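Local coordinates for protein glutathione transferase gst1-6 (Anopheles dirus, PDB 1V2A) that probably catalyses the transfer of glutathione to halide-bearing electrophiles, giving an S-substituted glutathione, a halide anion and a proton, and works as a homodimer, at residues Tyr65-Val68 / Leu69-Glu73; Glu118-Asp122 / Glu123-Lys127; Pro175-Arg178 / Ala179-Arg183. One frame throughout, in Å; residues are numbered along the deposited sequence.

Contact 1: residues Tyr65-Val68 / Leu69-Glu73; sequences YAIV and LYLVE
Ile67 and Leu71, one turn apart on helix 64-75 of the thioredoxin-like glutathione-binding domain, run alongside each other from the same flank. The CG2 branch of Ile67 comes 4.0 Å from Leu71 CD1. The first torsion of Ile67 explains this: CG1 stands beside the backbone N (chi1 -67°), which leaves CG2 anti to that N and turned along the helix toward Leu71. On this tightly packed flank Ile67 also touches Ala15, and Leu71 touches Leu18, both on helix 13-22. Val68 and Val72 repeat the four-residue spacing more loosely, since Val68 CG1 and Val72 CG2 are 4.4 Å apart, and both side chains pack on Val152 as well.

The backbone evidence for a regular alpha-helix is four successive i to i+4 bonds. Leu69 N reaches Tyr65 O at 3.0 Å with a nearly straight N-H...O angle of 170°, while the bond from Tyr70 N to Ala66 O, also 3.0 Å long, is more bent at 140°.

The opposite character appears toward the C-terminal end. Glu73, partly exposed, turns from this packing to the second subunit, where its OE2 forms a salt bridge with Arg89 NH1 of that chain. That subunit also covers the start of the helix, where its Phe97 stacks on the Tyr65 ring. Tyr65 belongs to the pocket of the bound glutathione sulfonic acid and its OH is hydrogen-bonded to Asp99 OD2, so the same helix faces ligand and dimer partner. The oxygen of Ile67 lies beside the rim of the Tyr70 ring, close to the level of the ring, and Tyr70 CB rests 3.1 Å from Ala66 O.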
loop_
_atom_site.group_PDB
_atom_site.type_symbol
_atom_site.label_atom_id
_atom_site.label_comp_id
_atom_site.label_asym_id
_atom_site.label_seq_id
_atom_site.Cartn_x
_atom_site.Cartn_y
_atom_site.Cartn_z
ATOM N N TYR B 65 -6.269 -4.447 3.140
ATOM C CA TYR B 65 -5.023 -5.114 3.483
ATOM C C TYR B 65 -4.813 -5.204 4.987
ATOM O O TYR B 65 -4.323 -6.211 5.488
ATOM C CB TYR B 65 -3.854 -4.380 2.837
ATOM C CG TYR B 65 -4.065 -4.136 1.370
ATOM C CD1 TYR B 65 -4.742 -3.010 0.924
ATOM C CD2 TYR B 65 -3.615 -5.049 0.421
ATOM C CE1 TYR B 65 -4.967 -2.797 -0.439
ATOM C CE2 TYR B 65 -3.838 -4.846 -0.948
ATOM C CZ TYR B 65 -4.517 -3.720 -1.364
ATOM O OH TYR B 65 -4.790 -3.540 -2.698
ATOM N N ALA B 66 -5.178 -4.148 5.697
ATOM C CA ALA B 66 -5.023 -4.135 7.140
ATOM C C ALA B 66 -6.066 -5.082 7.736
ATOM O O ALA B 66 -5.776 -5.805 8.685
ATOM C CB ALA B 66 -5.195 -2.709 7.685
ATOM N N ILE B 67 -7.272 -5.092 7.167
ATOM C CA ILE B 67 -8.321 -5.986 7.656
ATOM C C ILE B 67 -7.888 -7.432 7.436
ATOM O O ILE B 67 -7.971 -8.262 8.345
ATOM C CB ILE B 67 -9.661 -5.752 6.927
ATOM C CG1 ILE B 67 -10.204 -4.367 7.289
ATOM C CG2 ILE B 67 -10.656 -6.860 7.298
ATOM C CD1 ILE B 67 -11.479 -3.992 6.591
ATOM N N VAL B 68 -7.420 -7.725 6.228
ATOM C CA VAL B 68 -6.957 -9.064 5.894
ATOM C C VAL B 68 -5.908 -9.545 6.888
ATOM O O VAL B 68 -6.114 -10.533 7.579
ATOM C CB VAL B 68 -6.355 -9.116 4.465
ATOM C CG1 VAL B 68 -5.627 -10.423 4.248
ATOM C CG2 VAL B 68 -7.466 -8.982 3.431
ATOM N N LEU B 69 -4.785 -8.842 6.958
ATOM C CA LEU B 69 -3.702 -9.222 7.861
ATOM C C LEU B 69 -4.143 -9.332 9.322
ATOM O O LEU B 69 -3.591 -10.118 10.087
ATOM C CB LEU B 69 -2.547 -8.228 7.745
ATOM C CG LEU B 69 -1.929 -8.075 6.356
ATOM C CD1 LEU B 69 -0.731 -7.138 6.463
ATOM C CD2 LEU B 69 -1.496 -9.430 5.813
ATOM N N TYR B 70 -5.137 -8.543 9.701
ATOM C CA TYR B 70 -5.658 -8.570 11.057
ATOM C C TYR B 70 -6.406 -9.881 11.345
ATOM O O TYR B 70 -6.168 -10.526 12.363
ATOM C CB TYR B 70 -6.607 -7.386 11.272
ATOM C CG TYR B 70 -7.403 -7.466 12.556
ATOM C CD1 TYR B 70 -6.855 -7.051 13.767
ATOM C CD2 TYR B 70 -8.706 -7.961 12.558
ATOM C CE1 TYR B 70 -7.592 -7.122 14.952
ATOM C CE2 TYR B 70 -9.449 -8.041 13.737
ATOM C CZ TYR B 70 -8.890 -7.618 14.925
ATOM O OH TYR B 70 -9.631 -7.675 16.082
ATOM N N LEU B 71 -7.307 -10.260 10.442
ATOM C CA LEU B 71 -8.107 -11.472 10.592
ATOM C C LEU B 71 -7.261 -12.738 10.618
ATOM O O LEU B 71 -7.519 -13.649 11.407
ATOM C CB LEU B 71 -9.132 -11.584 9.456
ATOM C CG LEU B 71 -10.299 -10.588 9.444
ATOM C CD1 LEU B 71 -11.109 -10.787 8.178
ATOM C CD2 LEU B 71 -11.185 -10.781 10.660
ATOM N N VAL B 72 -6.263 -12.798 9.740
ATOM C CA VAL B 72 -5.392 -13.955 9.677
ATOM C C VAL B 72 -4.659 -14.109 11.010
ATOM O O VAL B 72 -4.706 -15.174 11.629
ATOM C CB VAL B 72 -4.347 -13.814 8.542
ATOM C CG1 VAL B 72 -3.429 -15.024 8.533
ATOM C CG2 VAL B 72 -5.042 -13.672 7.208
ATOM N N GLU B 73 -3.997 -13.040 11.450
ATOM C CA GLU B 73 -3.244 -13.059 12.704
ATOM C C GLU B 73 -4.150 -13.401 13.873
ATOM O O GLU B 73 -3.782 -14.178 14.747
ATOM C CB GLU B 73 -2.569 -11.696 12.953
ATOM C CG GLU B 73 -1.718 -11.205 11.769
ATOM C CD GLU B 73 -0.836 -10.006 12.095
ATOM O OE1 GLU B 73 -1.351 -8.962 12.558
ATOM O OE2 GLU B 73 0.385 -10.114 11.877
#

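Contact 2: residues Glu118-Asp122 / Glu123-Lys127; sequences EQPSD and EQMEK
Ser121 and Gln124 grip each other in a capping box at the start of helix 122-141, with Ser121 as the N-cap residue. The Gln124 side chain can be followed outward as it doubles back over the first turn. CB lies 3.5 Å from Ser121 O. CG, set beside its own backbone N (chi1 -63°), comes within 3.0 Å of Ser121 OG. From there the chain runs extended, carrying CD past the same hydroxyl and on toward the Ser121 amide. At the tip, OE1 accepts from Ser121 N at 2.7 Å, with an N-H...O angle of 161°. The N-H meets a lone pair of OE1 within the plane of the amide, which probably helps to fix the turn of that group. Ser121 OG adds a weak bond to the same OE1 at 3.3 Å, giving that oxygen two donors from one residue.

The return half of the box is weaker: Gln124 N donates to Ser121 OG over 3.3 Å. Regular helical bonding then takes over, with Met125 N reaching Ser121 O at 3.2 Å. Pro120 supplies an apolar flank to the cap: its CB is 3.8 Å from Met125 SD, and the proline ring and the twice-bent methionine chain cross obliquely.

This is a surface contact of the C-terminal domain, in which the loop after helix 86-115 turns into helix 122-141. Its inner side meets the preceding helix: Pro120 packs on Val110 and Gln124 on Leu113, while Lys127 O accepts a hydrogen bond from Arg106.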
loop_
_atom_site.group_PDB
_atom_site.type_symbol
_atom_site.label_atom_id
_atom_site.label_comp_id
_atom_site.label_asym_id
_atom_site.label_seq_id
_atom_site.Cartn_x
_atom_site.Cartn_y
_atom_site.Cartn_z
ATOM N N GLU B 118 -13.903 9.394 -20.271
ATOM C CA GLU B 118 -12.625 9.945 -20.703
ATOM C C GLU B 118 -11.773 8.761 -21.150
ATOM O O GLU B 118 -12.148 7.611 -20.937
ATOM C CB GLU B 118 -11.931 10.705 -19.561
ATOM C CG GLU B 118 -12.791 11.797 -18.924
ATOM C CD GLU B 118 -12.004 12.741 -18.010
ATOM O OE1 GLU B 118 -11.081 12.279 -17.303
ATOM O OE2 GLU B 118 -12.324 13.950 -17.989
ATOM N N GLN B 119 -10.631 9.034 -21.766
ATOM C CA GLN B 119 -9.773 7.960 -22.241
ATOM C C GLN B 119 -8.372 7.927 -21.659
ATOM O O GLN B 119 -7.737 8.956 -21.466
ATOM C CB GLN B 119 -9.668 8.010 -23.760
ATOM C CG GLN B 119 -10.864 7.442 -24.473
ATOM C CD GLN B 119 -10.764 7.621 -25.964
ATOM O OE1 GLN B 119 -9.681 7.529 -26.543
ATOM N NE2 GLN B 119 -11.896 7.862 -26.603
ATOM N N PRO B 120 -7.868 6.719 -21.377
ATOM C CA PRO B 120 -6.525 6.576 -20.817
ATOM C C PRO B 120 -5.507 6.949 -21.888
ATOM O O PRO B 120 -5.722 6.695 -23.072
ATOM C CB PRO B 120 -6.451 5.089 -20.459
ATOM C CG PRO B 120 -7.910 4.680 -20.310
ATOM C CD PRO B 120 -8.554 5.418 -21.443
ATOM N N SER B 121 -4.410 7.570 -21.479
ATOM C CA SER B 121 -3.364 7.940 -22.421
ATOM C C SER B 121 -2.607 6.660 -22.762
ATOM O O SER B 121 -2.785 5.640 -22.095
ATOM C CB SER B 121 -2.413 8.939 -21.770
ATOM O OG SER B 121 -1.886 8.402 -20.570
ATOM N N ASP B 122 -1.771 6.707 -23.793
ATOM C CA ASP B 122 -0.995 5.537 -24.172
ATOM C C ASP B 122 -0.075 5.151 -23.031
ATOM O O ASP B 122 0.202 3.974 -22.823
ATOM C CB ASP B 122 -0.160 5.810 -25.424
ATOM C CG ASP B 122 -0.969 5.698 -26.701
ATOM O OD1 ASP B 122 -1.813 6.580 -26.957
ATOM O OD2 ASP B 122 -0.764 4.720 -27.447
ATOM N N GLU B 123 0.397 6.149 -22.291
ATOM C CA GLU B 123 1.292 5.905 -21.164
ATOM C C GLU B 123 0.590 5.047 -20.128
ATOM O O GLU B 123 1.140 4.055 -19.653
ATOM C CB GLU B 123 1.711 7.224 -20.510
ATOM C CG GLU B 123 2.724 7.054 -19.380
ATOM C CD GLU B 123 3.001 8.351 -18.632
ATOM O OE1 GLU B 123 2.052 8.909 -18.035
ATOM O OE2 GLU B 123 4.167 8.812 -18.635
ATOM N N GLN B 124 -0.630 5.447 -19.785
ATOM C CA GLN B 124 -1.430 4.742 -18.798
ATOM C C GLN B 124 -1.659 3.283 -19.172
ATOM O O GLN B 124 -1.499 2.393 -18.333
ATOM C CB GLN B 124 -2.764 5.463 -18.607
ATOM C CG GLN B 124 -2.582 6.865 -18.057
ATOM C CD GLN B 124 -3.887 7.598 -17.836
ATOM O OE1 GLN B 124 -4.619 7.889 -18.781
ATOM N NE2 GLN B 124 -4.184 7.904 -16.575
ATOM N N MET B 125 -2.024 3.039 -20.427
ATOM C CA MET B 125 -2.258 1.672 -20.887
ATOM C C MET B 125 -0.941 0.896 -20.870
ATOM O O MET B 125 -0.929 -0.322 -20.695
ATOM C CB MET B 125 -2.845 1.662 -22.302
ATOM C CG MET B 125 -4.245 2.238 -22.427
ATOM S SD MET B 125 -5.434 1.528 -21.263
ATOM C CE MET B 125 -5.396 -0.180 -21.736
ATOM N N GLU B 126 0.168 1.610 -21.037
ATOM C CA GLU B 126 1.474 0.970 -21.035
ATOM C C GLU B 126 1.885 0.536 -19.631
ATOM O O GLU B 126 2.465 -0.535 -19.455
ATOM C CB GLU B 126 2.536 1.904 -21.616
ATOM C CG GLU B 126 3.918 1.275 -21.633
ATOM C CD GLU B 126 5.007 2.237 -22.062
ATOM O OE1 GLU B 126 5.035 2.625 -23.253
ATOM O OE2 GLU B 126 5.835 2.606 -21.197
ATOM N N LYS B 127 1.602 1.370 -18.635
ATOM C CA LYS B 127 1.931 1.013 -17.262
ATOM C C LYS B 127 1.006 -0.120 -16.848
ATOM O O LYS B 127 1.404 -1.020 -16.106
ATOM C CB LYS B 127 1.766 2.216 -16.326
ATOM C CG LYS B 127 2.964 3.158 -16.357
ATOM C CD LYS B 127 2.753 4.429 -15.538
ATOM C CE LYS B 127 2.611 4.161 -14.033
ATOM N NZ LYS B 127 1.239 3.738 -13.629
#

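Contact 3: residues Pro175-Arg178 / Ala179-Arg183; sequences PHIR and AWLER
Trp180 N donates to His176 O at 2.8 Å with an N-H...O angle of 162°, and Ala179 N reaches Pro175 O at 3.0 Å with an N-H...O angle of 169°, the donor lying in the carbonyl plane. These bonds establish the first turn of helix 175-185; the next but one, Glu182 N to Arg178 O, is weak at 3.3 Å. The helix start has a further anchor in Glu136, whose carboxylate takes the backbone N of Ile177 on OE1 and His176 ND1 on OE2.

Further out, Arg178 bends back at chi3, bringing its guanidinium over Pro175, with Pro175 CA 3.4 Å above one face and offset toward the rim. Its NH1 donates to Glu172 O in the preceding loop, which helps hold the group there.

On the buried side, Trp180 has its ring carried away from its own backbone N (chi1 167°), and CE3 approaches Ile177 CG2 at 4.1 Å. Trp180 NE1 is hydrogen-bonded to Asp154 OD1 on helix 152-162. Ile177 and Trp180 both pack on Val161 of that helix, and Trp180 also on Val139 of helix 122-141. A short amphipathic helix laid against two others in this way belongs to the all-helical C-terminal domain of glutathione transferases.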
loop_
_atom_site.group_PDB
_atom_site.type_symbol
_atom_site.label_atom_id
_atom_site.label_comp_id
_atom_site.label_asym_id
_atom_site.label_seq_id
_atom_site.Cartn_x
_atom_site.Cartn_y
_atom_site.Cartn_z
ATOM N N PRO B 175 -0.707 -15.716 -20.158
ATOM C CA PRO B 175 -0.890 -17.149 -19.916
ATOM C C PRO B 175 -0.841 -17.586 -18.456
ATOM O O PRO B 175 -1.768 -18.232 -17.959
ATOM C CB PRO B 175 0.239 -17.775 -20.728
ATOM C CG PRO B 175 0.365 -16.847 -21.875
ATOM C CD PRO B 175 0.314 -15.506 -21.199
ATOM N N HIS B 176 0.247 -17.243 -17.777
ATOM C CA HIS B 176 0.413 -17.635 -16.385
ATOM C C HIS B 176 -0.605 -16.997 -15.457
ATOM O O HIS B 176 -0.991 -17.599 -14.455
ATOM C CB HIS B 176 1.836 -17.339 -15.924
ATOM C CG HIS B 176 2.880 -18.010 -16.761
ATOM N ND1 HIS B 176 3.355 -17.469 -17.935
ATOM C CD2 HIS B 176 3.514 -19.199 -16.611
ATOM C CE1 HIS B 176 4.237 -18.292 -18.473
ATOM N NE2 HIS B 176 4.351 -19.350 -17.688
ATOM N N ILE B 177 -1.046 -15.784 -15.779
ATOM C CA ILE B 177 -2.059 -15.143 -14.951
ATOM C C ILE B 177 -3.342 -15.973 -15.077
ATOM O O ILE B 177 -3.973 -16.312 -14.076
ATOM C CB ILE B 177 -2.343 -13.693 -15.407
ATOM C CG1 ILE B 177 -1.099 -12.832 -15.182
ATOM C CG2 ILE B 177 -3.535 -13.119 -14.631
ATOM C CD1 ILE B 177 -1.278 -11.381 -15.575
ATOM N N ARG B 178 -3.709 -16.325 -16.308
ATOM C CA ARG B 178 -4.912 -17.115 -16.521
ATOM C C ARG B 178 -4.817 -18.419 -15.745
ATOM O O ARG B 178 -5.739 -18.787 -15.008
ATOM C CB ARG B 178 -5.128 -17.408 -18.013
ATOM C CG ARG B 178 -5.438 -16.169 -18.861
ATOM C CD ARG B 178 -6.068 -16.537 -20.208
ATOM N NE ARG B 178 -5.170 -17.310 -21.066
ATOM C CZ ARG B 178 -4.153 -16.786 -21.742
ATOM N NH1 ARG B 178 -3.912 -15.487 -21.666
ATOM N NH2 ARG B 178 -3.362 -17.562 -22.471
ATOM N N ALA B 179 -3.696 -19.116 -15.894
ATOM C CA ALA B 179 -3.515 -20.373 -15.180
ATOM C C ALA B 179 -3.671 -20.122 -13.681
ATOM O O ALA B 179 -4.486 -20.756 -13.015
ATOM C CB ALA B 179 -2.136 -20.950 -15.478
ATOM N N TRP B 180 -2.878 -19.180 -13.175
ATOM C CA TRP B 180 -2.877 -18.786 -11.772
ATOM C C TRP B 180 -4.286 -18.490 -11.263
ATOM O O TRP B 180 -4.614 -18.813 -10.121
ATOM C CB TRP B 180 -1.984 -17.550 -11.589
ATOM C CG TRP B 180 -2.133 -16.865 -10.266
ATOM C CD1 TRP B 180 -1.695 -17.311 -9.057
ATOM C CD2 TRP B 180 -2.780 -15.611 -10.023
ATOM N NE1 TRP B 180 -2.026 -16.413 -8.073
ATOM C CE2 TRP B 180 -2.693 -15.359 -8.638
ATOM C CE3 TRP B 180 -3.424 -14.674 -10.842
ATOM C CZ2 TRP B 180 -3.227 -14.205 -8.049
ATOM C CZ3 TRP B 180 -3.955 -13.527 -10.257
ATOM C CH2 TRP B 180 -3.852 -13.305 -8.872
ATOM N N LEU B 181 -5.113 -17.871 -12.104
ATOM C CA LEU B 181 -6.489 -17.552 -11.717
ATOM C C LEU B 181 -7.272 -18.810 -11.336
ATOM O O LEU B 181 -7.901 -18.873 -10.277
ATOM C CB LEU B 181 -7.236 -16.848 -12.854
ATOM C CG LEU B 181 -7.213 -15.324 -13.045
ATOM C CD1 LEU B 181 -6.796 -14.637 -11.759
ATOM C CD2 LEU B 181 -6.292 -14.951 -14.184
ATOM N N GLU B 182 -7.235 -19.808 -12.212
ATOM C CA GLU B 182 -7.948 -21.059 -11.977
ATOM C C GLU B 182 -7.473 -21.718 -10.679
ATOM O O GLU B 182 -8.283 -22.203 -9.885
ATOM C CB GLU B 182 -7.730 -22.007 -13.158
ATOM C CG GLU B 182 -7.649 -21.307 -14.514
ATOM C CD GLU B 182 -8.973 -20.720 -14.984
ATOM O OE1 GLU B 182 -9.671 -20.057 -14.179
ATOM O OE2 GLU B 182 -9.308 -20.913 -16.176
ATOM N N ARG B 183 -6.155 -21.725 -10.473
ATOM C CA ARG B 183 -5.557 -22.318 -9.281
ATOM C C ARG B 183 -6.119 -21.717 -7.997
ATOM O O ARG B 183 -6.573 -22.436 -7.106
ATOM C CB ARG B 183 -4.032 -22.117 -9.285
ATOM C CG ARG B 183 -3.224 -23.313 -9.761
ATOM C CD ARG B 183 -1.762 -23.229 -9.319
ATOM N NE ARG B 183 -1.043 -22.153 -9.991
ATOM C CZ ARG B 183 -0.716 -22.168 -11.277
ATOM N NH1 ARG B 183 -1.037 -23.206 -12.032
ATOM N NH2 ARG B 183 -0.077 -21.138 -11.811
#

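Overall arrangement
From the N terminus the three contacts follow in series; none nests within or crosses another. Each spans adjoining segments, so what closes is a turn of helix, not a long loop. Contact 1 lies in the glutathione-binding domain, on the helix that follows the four-stranded sheet. The chain then enters the helical domain, where contact 2 begins helix 122-141 at the surface and contact 3 begins helix 175-185. Contacts 1 and 2 lie on opposite sides of the chain's centre, their centres about 33 Å apart. Contact 3 is about 25 Å from each, centre to centre. Although none touch, helix 152-162 packs against contacts 1 and 3, and helix 122-141 joins contact 2 to contact 3.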